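Viral structural protein 4 (Bombyx mori cytoplasmic polyhedrosis virus, PDB 6TZ0) binds GTP, probably through a P-loop, and accompanies the viral RNA-dependent RNA polymerase, likely assisting transcription of the double-stranded RNA genome. Local coordinates at residues B[352-357]-B[511-516]; B[488-493]-B[532-537]; B[296-301]-B[546-551]. All blocks are in the same frame, centred on the assembly; numbering follows the deposited sequence.

Contact 1 (B[352-357]-B[511-516]); sequences YAEKGA and NDTTQA
The T513 methyl group lies over one face of the peptide joining G356 to A357, with CG2 3.9 Å from G356 C, almost straight along the normal of that plane. The oxygen of the same peptide has two carbon neighbours: G356 O is 3.8 Å from N511 CB and equally far from A516 CB, which comes from one turn along the helix. The second flat group is the E354 carboxylate. T513 OG1 donates to E354 OE1 at 3.0 Å, reaching it on the anti side and 31° out of the carboxylate plane. T513 CG2 also sits 3.4 Å from E354 OE1, and the two side chains cross at about a right angle. T513 OG1 stands between its own backbone N and carbonyl carbon (chi1 57°), which places the hydroxyl toward E354 and the methyl over the loop peptide.

The loop that receives them follows strand 347-353 and carries K355 and G356, both GTP-binding residues, although no nucleotide is bound to this chain here. With G358, K359 and T360 just beyond, it is consistent with a Walker A P-loop set between a strand and helix 359-374. At G356 the backbone takes a phi of 130°, a region largely reserved for glycine, and A357 N closes the turn onto E354 O at 3.2 Å. On the other segment D512 is the N-cap residue; its carbonyl oxygen accepts from both Q515 N and A516 N, forming the first turn that carries T513. R531 of helix 524-537 is the stronger polar partner of T513, hydrogen-bonding through NE to OG1, while its ion pair with E354 is long and weak. A357 O is bonded to the T509 hydroxyl.

Contact 2 (B[488-493]-B[532-537]); sequences EGHFNA and DTYYRL
H490 and Y534 form an offset stack, their ring centroids 4.3 Å apart and their planes 23° from parallel. The overlap is partial: Y534 CE2 lies over the imidazole toward its rim, whereas H490 CB sits above the middle of the phenol ring, 3.7 Å from its centroid, as a CH-pi contact. F491 adds a third ring. Its plane is near parallel to that of Y534, but the two are slid apart, and they meet through F491 CD1 and Y534 CD1 at 3.7 Å. L537 completes this shell. Its CD1 stands over one face of the F491 ring, 4.1 Å from the centroid, and its CB touches F491 CB at 3.6 Å, the two side chains running side by side in the same direction. Lying between the backbone N and the carbonyl carbon (chi1 54°), F491 CG is set beside L537 CB, and the A493 methyl lies at the ring edge, in plane.

Further out, the backbone on one side is placed by strand 484-489, a neighbour of strand 347-353 in the parallel sheet, where G489 bonds to V351. On the other side, R536 of helix 524-537 forms a salt bridge with D450 of helix 442-457. H490 also packs near S383, D384 and the GTP-binding residue K359, and Y534 packs near K355, so the stack flanks the probable P-loop. The RNA-dependent RNA polymerase chain packs on L537 with its T367 and on A493 with its L365.

No hydrogen bond crosses between the two segments, and all five touching residues are buried. The imidazole meets Y534 by its face, nitrogens as well as carbons. Stacking and CH-pi contacts are weakly directional, so shape and burial hold the segments together, not bonds of fixed direction.

Contact 3 (B[296-301]-B[546-551]); sequences YGVITD and YPFEML
V298 of strand 297-299, at one border of the four-stranded antiparallel sheet, meets Y546 and F548 at the start of helix 547-556, the last helix of the chain. This helix follows strand 543-545, a border strand of the five-stranded parallel sheet, so the contact joins the two sheet regions.

Aromatic contact centres on the valine. V298 CG2 sits over the middle of the Y546 ring, 3.8 Å from its centroid and 12° off the normal, a CH-pi geometry; CG1 reaches the phenol end, 3.8 Å from Y546 CZ.

Purely apolar contacts flank it. V298 CG2 also touches F548 CE1 at 3.6 Å. Farther along, Y296 CD1 approaches F548 CB at 4.3 Å, and L551 CD1 comes within 4.1 Å of Y296 CZ, those two side chains crossing at about a right angle.

No hydrogen bond links the segments; strand 297-299 pairs through its backbone with strand 266-271, V298 with M270. R377 of the polymerase chain forms a salt bridge with E549 OE2. Y546 is the N-cap residue, and its N donates to E549 OE1 at 3.1 Å, as in one half of a capping box, with the acceptor met from above the carboxylate plane.

How the contacts relate
Contacts 1 and 2 share the five-stranded parallel sheet, whose strands 347-353 and 484-489 are neighbours, and their helices 513-518 and 524-537 follow each other in the chain. Their segments alternate (352-357, 488-493, 511-516, 532-537), their centres are 11 Å apart, and they touch where K355 CD packs 3.8 Å from Y534 CD2. Contact 1 holds part of the probable P-loop; contact 2 packs beside it. Contact 3 spans the chain around them, from 296-301 to 546-551; its centre is 14 Å from that of contact 1 and 21 Å from that of contact 2. It links the antiparallel sheet to the nucleotide-binding core. Contacts 2 and 3 both also meet the polymerase chain.

Contact 1 (B[352-357]-B[511-516])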
ATOM      1  N   TYR B 352      29.726  -6.262   4.429  1.00 26.04           N
ATOM      2  CA  TYR B 352      30.407  -5.007   4.157  1.00 26.04           C
ATOM      3  C   TYR B 352      31.360  -4.663   5.290  1.00 26.04           C
ATOM      4  O   TYR B 352      31.089  -4.939   6.459  1.00 26.04           O
ATOM      5  CB  TYR B 352      29.423  -3.857   3.980  1.00 26.04           C
ATOM      6  CG  TYR B 352      28.557  -3.971   2.765  1.00 26.04           C
ATOM      7  CD1 TYR B 352      29.083  -3.767   1.508  1.00 26.04           C
ATOM      8  CD2 TYR B 352      27.201  -4.226   2.878  1.00 26.04           C
ATOM      9  CE1 TYR B 352      28.301  -3.860   0.393  1.00 26.04           C
ATOM     10  CE2 TYR B 352      26.406  -4.306   1.768  1.00 26.04           C
ATOM     11  CZ  TYR B 352      26.966  -4.124   0.526  1.00 26.04           C
ATOM     12  OH  TYR B 352      26.188  -4.200  -0.596  1.00 26.04           O
ATOM     13  N   ALA B 353      32.475  -4.042   4.928  1.00 26.65           N
ATOM     14  CA  ALA B 353      33.472  -3.633   5.903  1.00 26.65           C
ATOM     15  C   ALA B 353      34.284  -2.494   5.317  1.00 26.65           C
ATOM     16  O   ALA B 353      34.342  -2.315   4.099  1.00 26.65           O
ATOM     17  CB  ALA B 353      34.388  -4.792   6.292  1.00 26.65           C
ATOM     18  N   GLU B 354      34.909  -1.726   6.201  1.00 31.79           N
ATOM     19  CA  GLU B 354      35.827  -0.699   5.742  1.00 31.79           C
ATOM     20  C   GLU B 354      37.109  -1.330   5.223  1.00 31.79           C
ATOM     21  O   GLU B 354      37.548  -2.384   5.685  1.00 31.79           O
ATOM     22  CB  GLU B 354      36.152   0.298   6.853  1.00 31.79           C
ATOM     23  CG  GLU B 354      35.023   1.250   7.201  1.00 31.79           C
ATOM     24  CD  GLU B 354      35.428   2.273   8.242  1.00 31.79           C
ATOM     25  OE1 GLU B 354      36.551   2.172   8.770  1.00 31.79           O
ATOM     26  OE2 GLU B 354      34.628   3.183   8.534  1.00 31.79           O
ATOM     27  N   LYS B 355      37.697  -0.668   4.243  1.00 32.98           N
ATOM     28  CA  LYS B 355      38.906  -1.129   3.582  1.00 32.98           C
ATOM     29  C   LYS B 355      40.073  -0.965   4.542  1.00 32.98           C
ATOM     30  O   LYS B 355      40.580   0.139   4.740  1.00 32.98           O
ATOM     31  CB  LYS B 355      39.106  -0.334   2.300  1.00 32.98           C
ATOM     32  CG  LYS B 355      40.218  -0.813   1.430  1.00 32.98           C
ATOM     33  CD  LYS B 355      40.221  -0.067   0.129  1.00 32.98           C
ATOM     34  CE  LYS B 355      41.387  -0.500  -0.706  1.00 32.98           C
ATOM     35  NZ  LYS B 355      41.273  -1.942  -1.040  1.00 32.98           N
ATOM     36  N   GLY B 356      40.493  -2.062   5.161  1.00 32.40           N
ATOM     37  CA  GLY B 356      41.567  -2.011   6.130  1.00 32.40           C
ATOM     38  C   GLY B 356      41.227  -2.715   7.421  1.00 32.40           C
ATOM     39  O   GLY B 356      42.009  -2.692   8.372  1.00 32.40           O
ATOM     40  N   ALA B 357      40.067  -3.368   7.455  1.00 31.94           N
ATOM     41  CA  ALA B 357      39.557  -3.985   8.670  1.00 31.94           C
ATOM     42  C   ALA B 357      40.084  -5.392   8.900  1.00 31.94           C
ATOM     43  O   ALA B 357      39.901  -5.927   9.996  1.00 31.94           O
ATOM     44  CB  ALA B 357      38.030  -4.013   8.634  1.00 31.94           C
ATOM     45  N   ASN B 511      40.436  -2.292  14.397  1.00 31.69           N
ATOM     46  CA  ASN B 511      41.419  -1.807  13.441  1.00 31.69           C
ATOM     47  C   ASN B 511      41.108  -0.365  13.118  1.00 31.69           C
ATOM     48  O   ASN B 511      40.010  -0.053  12.653  1.00 31.69           O
ATOM     49  CB  ASN B 511      41.447  -2.646  12.161  1.00 31.69           C
ATOM     50  CG  ASN B 511      42.170  -3.964  12.338  1.00 31.69           C
ATOM     51  OD1 ASN B 511      41.579  -5.031  12.224  1.00 31.69           O
ATOM     52  ND2 ASN B 511      43.461  -3.891  12.623  1.00 31.69           N
ATOM     53  N   ASP B 512      42.069   0.504  13.374  1.00 35.20           N
ATOM     54  CA  ASP B 512      41.996   1.863  12.874  1.00 35.20           C
ATOM     55  C   ASP B 512      42.363   1.756  11.402  1.00 35.20           C
ATOM     56  O   ASP B 512      43.532   1.575  11.057  1.00 35.20           O
ATOM     57  CB  ASP B 512      42.932   2.770  13.659  1.00 35.20           C
ATOM     58  CG  ASP B 512      42.563   4.222  13.539  1.00 35.20           C
ATOM     59  OD1 ASP B 512      41.514   4.594  14.092  1.00 35.20           O
ATOM     60  OD2 ASP B 512      43.311   5.002  12.928  1.00 35.20           O
ATOM     61  N   THR B 513      41.344   1.815  10.539  1.00 35.66           N
ATOM     62  CA  THR B 513      41.517   1.506   9.124  1.00 35.66           C
ATOM     63  C   THR B 513      42.401   2.529   8.429  1.00 35.66           C
ATOM     64  O   THR B 513      43.225   2.175   7.579  1.00 35.66           O
ATOM     65  CB  THR B 513      40.154   1.433   8.446  1.00 35.66           C
ATOM     66  OG1 THR B 513      39.458   2.668   8.643  1.00 35.66           O
ATOM     67  CG2 THR B 513      39.336   0.299   9.020  1.00 35.66           C
ATOM     68  N   THR B 514      42.280   3.795   8.819  1.00 38.64           N
ATOM     69  CA  THR B 514      43.140   4.834   8.278  1.00 38.64           C
ATOM     70  C   THR B 514      44.560   4.766   8.821  1.00 38.64           C
ATOM     71  O   THR B 514      45.446   5.415   8.259  1.00 38.64           O
ATOM     72  CB  THR B 514      42.530   6.208   8.559  1.00 38.64           C
ATOM     73  OG1 THR B 514      43.332   7.222   7.950  1.00 38.64           O
ATOM     74  CG2 THR B 514      42.448   6.459  10.038  1.00 38.64           C
ATOM     75  N   GLN B 515      44.801   4.006   9.886  1.00 39.62           N
ATOM     76  CA  GLN B 515      46.144   3.787  10.404  1.00 39.62           C
ATOM     77  C   GLN B 515      46.754   2.512   9.854  1.00 39.62           C
ATOM     78  O   GLN B 515      47.968   2.439   9.661  1.00 39.62           O
ATOM     79  CB  GLN B 515      46.114   3.730  11.932  1.00 39.62           C
ATOM     80  CG  GLN B 515      47.456   3.751  12.617  1.00 39.62           C
ATOM     81  CD  GLN B 515      48.163   5.073  12.447  1.00 39.62           C
ATOM     82  OE1 GLN B 515      47.533   6.127  12.473  1.00 39.62           O
ATOM     83  NE2 GLN B 515      49.479   5.030  12.288  1.00 39.62           N
ATOM     84  N   ALA B 516      45.917   1.510   9.595  1.00 41.01           N
ATOM     85  CA  ALA B 516      46.367   0.326   8.881  1.00 41.01           C
ATOM     86  C   ALA B 516      46.730   0.650   7.443  1.00 41.01           C
ATOM     87  O   ALA B 516      47.645   0.038   6.884  1.00 41.01           O
ATOM     88  CB  ALA B 516      45.285  -0.750   8.916  1.00 41.01           C
TER

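Contact 2 (B[488-493]-B[532-537])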
ATOM      1  N   GLU B 488      32.115 -10.387  -0.143  1.00 31.28           N
ATOM      2  CA  GLU B 488      32.477  -9.143   0.514  1.00 31.28           C
ATOM      3  C   GLU B 488      32.243  -7.966  -0.426  1.00 31.28           C
ATOM      4  O   GLU B 488      32.319  -8.090  -1.648  1.00 31.28           O
ATOM      5  CB  GLU B 488      33.939  -9.183   0.939  1.00 31.28           C
ATOM      6  CG  GLU B 488      34.289 -10.303   1.874  1.00 31.28           C
ATOM      7  CD  GLU B 488      35.769 -10.339   2.172  1.00 31.28           C
ATOM      8  OE1 GLU B 488      36.509  -9.515   1.600  1.00 31.28           O
ATOM      9  OE2 GLU B 488      36.199 -11.200   2.961  1.00 31.28           O
ATOM     10  N   GLY B 489      31.953  -6.807   0.164  1.00 27.82           N
ATOM     11  CA  GLY B 489      31.717  -5.608  -0.610  1.00 27.82           C
ATOM     12  C   GLY B 489      32.374  -4.407   0.040  1.00 27.82           C
ATOM     13  O   GLY B 489      32.801  -4.460   1.191  1.00 27.82           O
ATOM     14  N   HIS B 490      32.457  -3.319  -0.721  1.00 27.67           N
ATOM     15  CA  HIS B 490      33.049  -2.099  -0.197  1.00 27.67           C
ATOM     16  C   HIS B 490      32.052  -1.010   0.158  1.00 27.67           C
ATOM     17  O   HIS B 490      32.362  -0.189   1.019  1.00 27.67           O
ATOM     18  CB  HIS B 490      34.063  -1.500  -1.175  1.00 27.67           C
ATOM     19  CG  HIS B 490      35.353  -2.248  -1.255  1.00 27.67           C
ATOM     20  ND1 HIS B 490      35.708  -3.011  -2.344  1.00 27.67           N
ATOM     21  CD2 HIS B 490      36.357  -2.382  -0.360  1.00 27.67           C
ATOM     22  CE1 HIS B 490      36.901  -3.539  -2.137  1.00 27.67           C
ATOM     23  NE2 HIS B 490      37.308  -3.188  -0.933  1.00 27.67           N
ATOM     24  N   PHE B 491      30.879  -0.972  -0.467  1.00 27.38           N
ATOM     25  CA  PHE B 491      29.960   0.134  -0.233  1.00 27.38           C
ATOM     26  C   PHE B 491      28.540  -0.272  -0.591  1.00 27.38           C
ATOM     27  O   PHE B 491      28.319  -1.216  -1.348  1.00 27.38           O
ATOM     28  CB  PHE B 491      30.388   1.392  -0.996  1.00 27.38           C
ATOM     29  CG  PHE B 491      30.597   1.194  -2.473  1.00 27.38           C
ATOM     30  CD1 PHE B 491      31.840   0.834  -2.963  1.00 27.38           C
ATOM     31  CD2 PHE B 491      29.574   1.424  -3.372  1.00 27.38           C
ATOM     32  CE1 PHE B 491      32.045   0.664  -4.308  1.00 27.38           C
ATOM     33  CE2 PHE B 491      29.778   1.260  -4.723  1.00 27.38           C
ATOM     34  CZ  PHE B 491      31.017   0.880  -5.188  1.00 27.38           C
ATOM     35  N   ASN B 492      27.581   0.476  -0.042  1.00 28.04           N
ATOM     36  CA  ASN B 492      26.179   0.076  -0.072  1.00 28.04           C
ATOM     37  C   ASN B 492      25.528   0.188  -1.441  1.00 28.04           C
ATOM     38  O   ASN B 492      24.412  -0.306  -1.605  1.00 28.04           O
ATOM     39  CB  ASN B 492      25.350   0.903   0.909  1.00 28.04           C
ATOM     40  CG  ASN B 492      25.700   0.628   2.342  1.00 28.04           C
ATOM     41  OD1 ASN B 492      26.084   1.527   3.077  1.00 28.04           O
ATOM     42  ND2 ASN B 492      25.578  -0.625   2.749  1.00 28.04           N
ATOM     43  N   ALA B 493      26.167   0.828  -2.419  1.00 29.25           N
ATOM     44  CA  ALA B 493      25.564   0.889  -3.743  1.00 29.25           C
ATOM     45  C   ALA B 493      25.681  -0.431  -4.487  1.00 29.25           C
ATOM     46  O   ALA B 493      25.029  -0.606  -5.517  1.00 29.25           O
ATOM     47  CB  ALA B 493      26.196   2.003  -4.569  1.00 29.25           C
ATOM     48  N   ASP B 532      39.067   6.148   1.945  1.00 30.87           N
ATOM     49  CA  ASP B 532      38.246   7.324   2.222  1.00 30.87           C
ATOM     50  C   ASP B 532      37.075   7.444   1.250  1.00 30.87           C
ATOM     51  O   ASP B 532      35.977   7.851   1.649  1.00 30.87           O
ATOM     52  CB  ASP B 532      39.110   8.575   2.199  1.00 30.87           C
ATOM     53  CG  ASP B 532      39.971   8.709   3.428  1.00 30.87           C
ATOM     54  OD1 ASP B 532      39.555   8.242   4.503  1.00 30.87           O
ATOM     55  OD2 ASP B 532      41.063   9.293   3.320  1.00 30.87           O
ATOM     56  N   THR B 533      37.275   7.050  -0.012  1.00 28.68           N
ATOM     57  CA  THR B 533      36.178   7.029  -0.981  1.00 28.68           C
ATOM     58  C   THR B 533      35.098   6.025  -0.582  1.00 28.68           C
ATOM     59  O   THR B 533      33.896   6.341  -0.586  1.00 28.68           O
ATOM     60  CB  THR B 533      36.726   6.689  -2.365  1.00 28.68           C
ATOM     61  OG1 THR B 533      37.731   7.634  -2.725  1.00 28.68           O
ATOM     62  CG2 THR B 533      35.624   6.718  -3.407  1.00 28.68           C
ATOM     63  N   TYR B 534      35.512   4.810  -0.213  1.00 27.00           N
ATOM     64  CA  TYR B 534      34.555   3.784   0.174  1.00 27.00           C
ATOM     65  C   TYR B 534      33.865   4.128   1.482  1.00 27.00           C
ATOM     66  O   TYR B 534      32.688   3.801   1.650  1.00 27.00           O
ATOM     67  CB  TYR B 534      35.255   2.434   0.290  1.00 27.00           C
ATOM     68  CG  TYR B 534      35.756   1.869  -1.012  1.00 27.00           C
ATOM     69  CD1 TYR B 534      35.214   2.263  -2.224  1.00 27.00           C
ATOM     70  CD2 TYR B 534      36.804   0.962  -1.025  1.00 27.00           C
ATOM     71  CE1 TYR B 534      35.686   1.749  -3.406  1.00 27.00           C
ATOM     72  CE2 TYR B 534      37.285   0.451  -2.199  1.00 27.00           C
ATOM     73  CZ  TYR B 534      36.724   0.846  -3.387  1.00 27.00           C
ATOM     74  OH  TYR B 534      37.203   0.329  -4.562  1.00 27.00           O
ATOM     75  N   TYR B 535      34.570   4.792   2.404  1.00 26.44           N
ATOM     76  CA  TYR B 535      33.936   5.300   3.615  1.00 26.44           C
ATOM     77  C   TYR B 535      32.879   6.341   3.287  1.00 26.44           C
ATOM     78  O   TYR B 535      31.800   6.349   3.888  1.00 26.44           O
ATOM     79  CB  TYR B 535      34.987   5.894   4.552  1.00 26.44           C
ATOM     80  CG  TYR B 535      34.383   6.565   5.761  1.00 26.44           C
ATOM     81  CD1 TYR B 535      33.851   5.814   6.794  1.00 26.44           C
ATOM     82  CD2 TYR B 535      34.336   7.949   5.862  1.00 26.44           C
ATOM     83  CE1 TYR B 535      33.290   6.419   7.891  1.00 26.44           C
ATOM     84  CE2 TYR B 535      33.773   8.560   6.952  1.00 26.44           C
ATOM     85  CZ  TYR B 535      33.250   7.790   7.964  1.00 26.44           C
ATOM     86  OH  TYR B 535      32.690   8.395   9.062  1.00 26.44           O
ATOM     87  N   ARG B 536      33.168   7.219   2.325  1.00 27.22           N
ATOM     88  CA  ARG B 536      32.188   8.203   1.886  1.00 27.22           C
ATOM     89  C   ARG B 536      30.998   7.552   1.188  1.00 27.22           C
ATOM     90  O   ARG B 536      29.923   8.150   1.123  1.00 27.22           O
ATOM     91  CB  ARG B 536      32.893   9.234   0.991  1.00 27.22           C
ATOM     92  CG  ARG B 536      32.073  10.428   0.512  1.00 27.22           C
ATOM     93  CD  ARG B 536      32.967  11.470  -0.128  1.00 27.22           C
ATOM     94  NE  ARG B 536      32.229  12.606  -0.665  1.00 27.22           N
ATOM     95  CZ  ARG B 536      31.880  12.729  -1.938  1.00 27.22           C
ATOM     96  NH1 ARG B 536      32.218  11.794  -2.807  1.00 27.22           N
ATOM     97  NH2 ARG B 536      31.204  13.789  -2.344  1.00 27.22           N
ATOM     98  N   LEU B 537      31.142   6.324   0.702  1.00 25.93           N
ATOM     99  CA  LEU B 537      30.003   5.627   0.124  1.00 25.93           C
ATOM    100  C   LEU B 537      29.380   4.565   1.029  1.00 25.93           C
ATOM    101  O   LEU B 537      28.396   3.946   0.626  1.00 25.93           O
ATOM    102  CB  LEU B 537      30.404   4.986  -1.195  1.00 25.93           C
ATOM    103  CG  LEU B 537      30.734   5.906  -2.350  1.00 25.93           C
ATOM    104  CD1 LEU B 537      31.253   5.060  -3.464  1.00 25.93           C
ATOM    105  CD2 LEU B 537      29.488   6.659  -2.760  1.00 25.93           C
TER

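Contact 3 (B[296-301]-B[546-551])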
ATOM      1  N   TYR B 296      38.199 -11.981  18.909  1.00 27.14           N
ATOM      2  CA  TYR B 296      37.458 -11.900  20.162  1.00 27.14           C
ATOM      3  C   TYR B 296      37.471 -10.532  20.837  1.00 27.14           C
ATOM      4  O   TYR B 296      37.079 -10.444  22.002  1.00 27.14           O
ATOM      5  CB  TYR B 296      37.978 -12.954  21.145  1.00 27.14           C
ATOM      6  CG  TYR B 296      37.709 -14.353  20.677  1.00 27.14           C
ATOM      7  CD1 TYR B 296      36.450 -14.911  20.810  1.00 27.14           C
ATOM      8  CD2 TYR B 296      38.699 -15.106  20.073  1.00 27.14           C
ATOM      9  CE1 TYR B 296      36.191 -16.185  20.368  1.00 27.14           C
ATOM     10  CE2 TYR B 296      38.449 -16.380  19.627  1.00 27.14           C
ATOM     11  CZ  TYR B 296      37.195 -16.915  19.780  1.00 27.14           C
ATOM     12  OH  TYR B 296      36.944 -18.188  19.337  1.00 27.14           O
ATOM     13  N   GLY B 297      37.864  -9.464  20.152  1.00 25.04           N
ATOM     14  CA  GLY B 297      38.007  -8.162  20.777  1.00 25.04           C
ATOM     15  C   GLY B 297      37.084  -7.115  20.185  1.00 25.04           C
ATOM     16  O   GLY B 297      36.686  -7.203  19.025  1.00 25.04           O
ATOM     17  N   VAL B 298      36.742  -6.119  21.006  1.00 25.17           N
ATOM     18  CA  VAL B 298      35.967  -4.946  20.601  1.00 25.17           C
ATOM     19  C   VAL B 298      36.583  -3.730  21.280  1.00 25.17           C
ATOM     20  O   VAL B 298      36.707  -3.701  22.508  1.00 25.17           O
ATOM     21  CB  VAL B 298      34.474  -5.048  20.976  1.00 25.17           C
ATOM     22  CG1 VAL B 298      33.770  -3.742  20.696  1.00 25.17           C
ATOM     23  CG2 VAL B 298      33.776  -6.137  20.205  1.00 25.17           C
ATOM     24  N   ILE B 299      36.960  -2.726  20.497  1.00 26.01           N
ATOM     25  CA  ILE B 299      37.478  -1.477  21.047  1.00 26.01           C
ATOM     26  C   ILE B 299      36.319  -0.596  21.492  1.00 26.01           C
ATOM     27  O   ILE B 299      35.378  -0.351  20.731  1.00 26.01           O
ATOM     28  CB  ILE B 299      38.374  -0.768  20.022  1.00 26.01           C
ATOM     29  CG1 ILE B 299      39.690  -1.524  19.898  1.00 26.01           C
ATOM     30  CG2 ILE B 299      38.624   0.674  20.398  1.00 26.01           C
ATOM     31  CD1 ILE B 299      40.536  -1.080  18.761  1.00 26.01           C
ATOM     32  N   THR B 300      36.385  -0.114  22.733  1.00 25.84           N
ATOM     33  CA  THR B 300      35.302   0.633  23.351  1.00 25.84           C
ATOM     34  C   THR B 300      35.470   2.142  23.224  1.00 25.84           C
ATOM     35  O   THR B 300      34.925   2.887  24.041  1.00 25.84           O
ATOM     36  CB  THR B 300      35.184   0.246  24.822  1.00 25.84           C
ATOM     37  OG1 THR B 300      36.387   0.611  25.503  1.00 25.84           O
ATOM     38  CG2 THR B 300      34.997  -1.245  24.958  1.00 25.84           C
ATOM     39  N   ASP B 301      36.203   2.610  22.224  1.00 27.31           N
ATOM     40  CA  ASP B 301      36.465   4.028  22.042  1.00 27.31           C
ATOM     41  C   ASP B 301      35.813   4.531  20.764  1.00 27.31           C
ATOM     42  O   ASP B 301      35.319   3.759  19.941  1.00 27.31           O
ATOM     43  CB  ASP B 301      37.967   4.301  22.000  1.00 27.31           C
ATOM     44  CG  ASP B 301      38.626   4.108  23.340  1.00 27.31           C
ATOM     45  OD1 ASP B 301      37.951   4.289  24.372  1.00 27.31           O
ATOM     46  OD2 ASP B 301      39.825   3.783  23.359  1.00 27.31           O
ATOM     47  N   TYR B 546      30.058  -7.858  14.994  1.00 24.47           N
ATOM     48  CA  TYR B 546      31.452  -8.093  15.337  1.00 24.47           C
ATOM     49  C   TYR B 546      31.828  -9.543  15.051  1.00 24.47           C
ATOM     50  O   TYR B 546      30.948 -10.390  14.890  1.00 24.47           O
ATOM     51  CB  TYR B 546      31.686  -7.752  16.807  1.00 24.47           C
ATOM     52  CG  TYR B 546      31.591  -6.280  17.099  1.00 24.47           C
ATOM     53  CD1 TYR B 546      32.564  -5.405  16.646  1.00 24.47           C
ATOM     54  CD2 TYR B 546      30.565  -5.775  17.873  1.00 24.47           C
ATOM     55  CE1 TYR B 546      32.488  -4.065  16.912  1.00 24.47           C
ATOM     56  CE2 TYR B 546      30.489  -4.434  18.153  1.00 24.47           C
ATOM     57  CZ  TYR B 546      31.452  -3.583  17.674  1.00 24.47           C
ATOM     58  OH  TYR B 546      31.379  -2.242  17.952  1.00 24.47           O
ATOM     59  N   PRO B 547      33.131  -9.859  14.939  1.00 24.60           N
ATOM     60  CA  PRO B 547      33.525 -11.256  14.672  1.00 24.60           C
ATOM     61  C   PRO B 547      33.121 -12.278  15.727  1.00 24.60           C
ATOM     62  O   PRO B 547      32.767 -13.410  15.361  1.00 24.60           O
ATOM     63  CB  PRO B 547      35.049 -11.154  14.547  1.00 24.60           C
ATOM     64  CG  PRO B 547      35.278  -9.816  14.034  1.00 24.60           C
ATOM     65  CD  PRO B 547      34.259  -8.943  14.676  1.00 24.60           C
ATOM     66  N   PHE B 548      33.156 -11.930  17.017  1.00 24.68           N
ATOM     67  CA  PHE B 548      32.771 -12.914  18.028  1.00 24.68           C
ATOM     68  C   PHE B 548      31.278 -13.193  17.969  1.00 24.68           C
ATOM     69  O   PHE B 548      30.840 -14.288  18.324  1.00 24.68           O
ATOM     70  CB  PHE B 548      33.192 -12.454  19.432  1.00 24.68           C
ATOM     71  CG  PHE B 548      32.311 -11.393  20.035  1.00 24.68           C
ATOM     72  CD1 PHE B 548      32.466 -10.065  19.690  1.00 24.68           C
ATOM     73  CD2 PHE B 548      31.368 -11.720  20.998  1.00 24.68           C
ATOM     74  CE1 PHE B 548      31.662  -9.100  20.249  1.00 24.68           C
ATOM     75  CE2 PHE B 548      30.564 -10.755  21.560  1.00 24.68           C
ATOM     76  CZ  PHE B 548      30.714  -9.449  21.191  1.00 24.68           C
ATOM     77  N   GLU B 549      30.498 -12.234  17.468  1.00 25.81           N
ATOM     78  CA  GLU B 549      29.075 -12.457  17.245  1.00 25.81           C
ATOM     79  C   GLU B 549      28.838 -13.434  16.099  1.00 25.81           C
ATOM     80  O   GLU B 549      27.949 -14.289  16.180  1.00 25.81           O
ATOM     81  CB  GLU B 549      28.393 -11.120  16.984  1.00 25.81           C
ATOM     82  CG  GLU B 549      28.427 -10.210  18.190  1.00 25.81           C
ATOM     83  CD  GLU B 549      27.830  -8.846  17.931  1.00 25.81           C
ATOM     84  OE1 GLU B 549      27.584  -8.504  16.759  1.00 25.81           O
ATOM     85  OE2 GLU B 549      27.580  -8.116  18.909  1.00 25.81           O
ATOM     86  N   MET B 550      29.632 -13.337  15.031  1.00 26.40           N
ATOM     87  CA  MET B 550      29.530 -14.296  13.936  1.00 26.40           C
ATOM     88  C   MET B 550      30.010 -15.682  14.331  1.00 26.40           C
ATOM     89  O   MET B 550      29.562 -16.670  13.746  1.00 26.40           O
ATOM     90  CB  MET B 550      30.295 -13.808  12.709  1.00 26.40           C
ATOM     91  CG  MET B 550      29.471 -12.922  11.815  1.00 26.40           C
ATOM     92  SD  MET B 550      30.290 -12.273  10.357  1.00 26.40           S
ATOM     93  CE  MET B 550      31.102 -10.886  11.122  1.00 26.40           C
ATOM     94  N   LEU B 551      30.918 -15.789  15.297  1.00 26.79           N
ATOM     95  CA  LEU B 551      31.261 -17.127  15.766  1.00 26.79           C
ATOM     96  C   LEU B 551      30.202 -17.679  16.718  1.00 26.79           C
ATOM     97  O   LEU B 551      29.889 -18.881  16.688  1.00 26.79           O
ATOM     98  CB  LEU B 551      32.634 -17.114  16.431  1.00 26.79           C
ATOM     99  CG  LEU B 551      33.777 -16.773  15.481  1.00 26.79           C
ATOM    100  CD1 LEU B 551      35.101 -16.714  16.212  1.00 26.79           C
ATOM    101  CD2 LEU B 551      33.832 -17.768  14.337  1.00 26.79           C
TER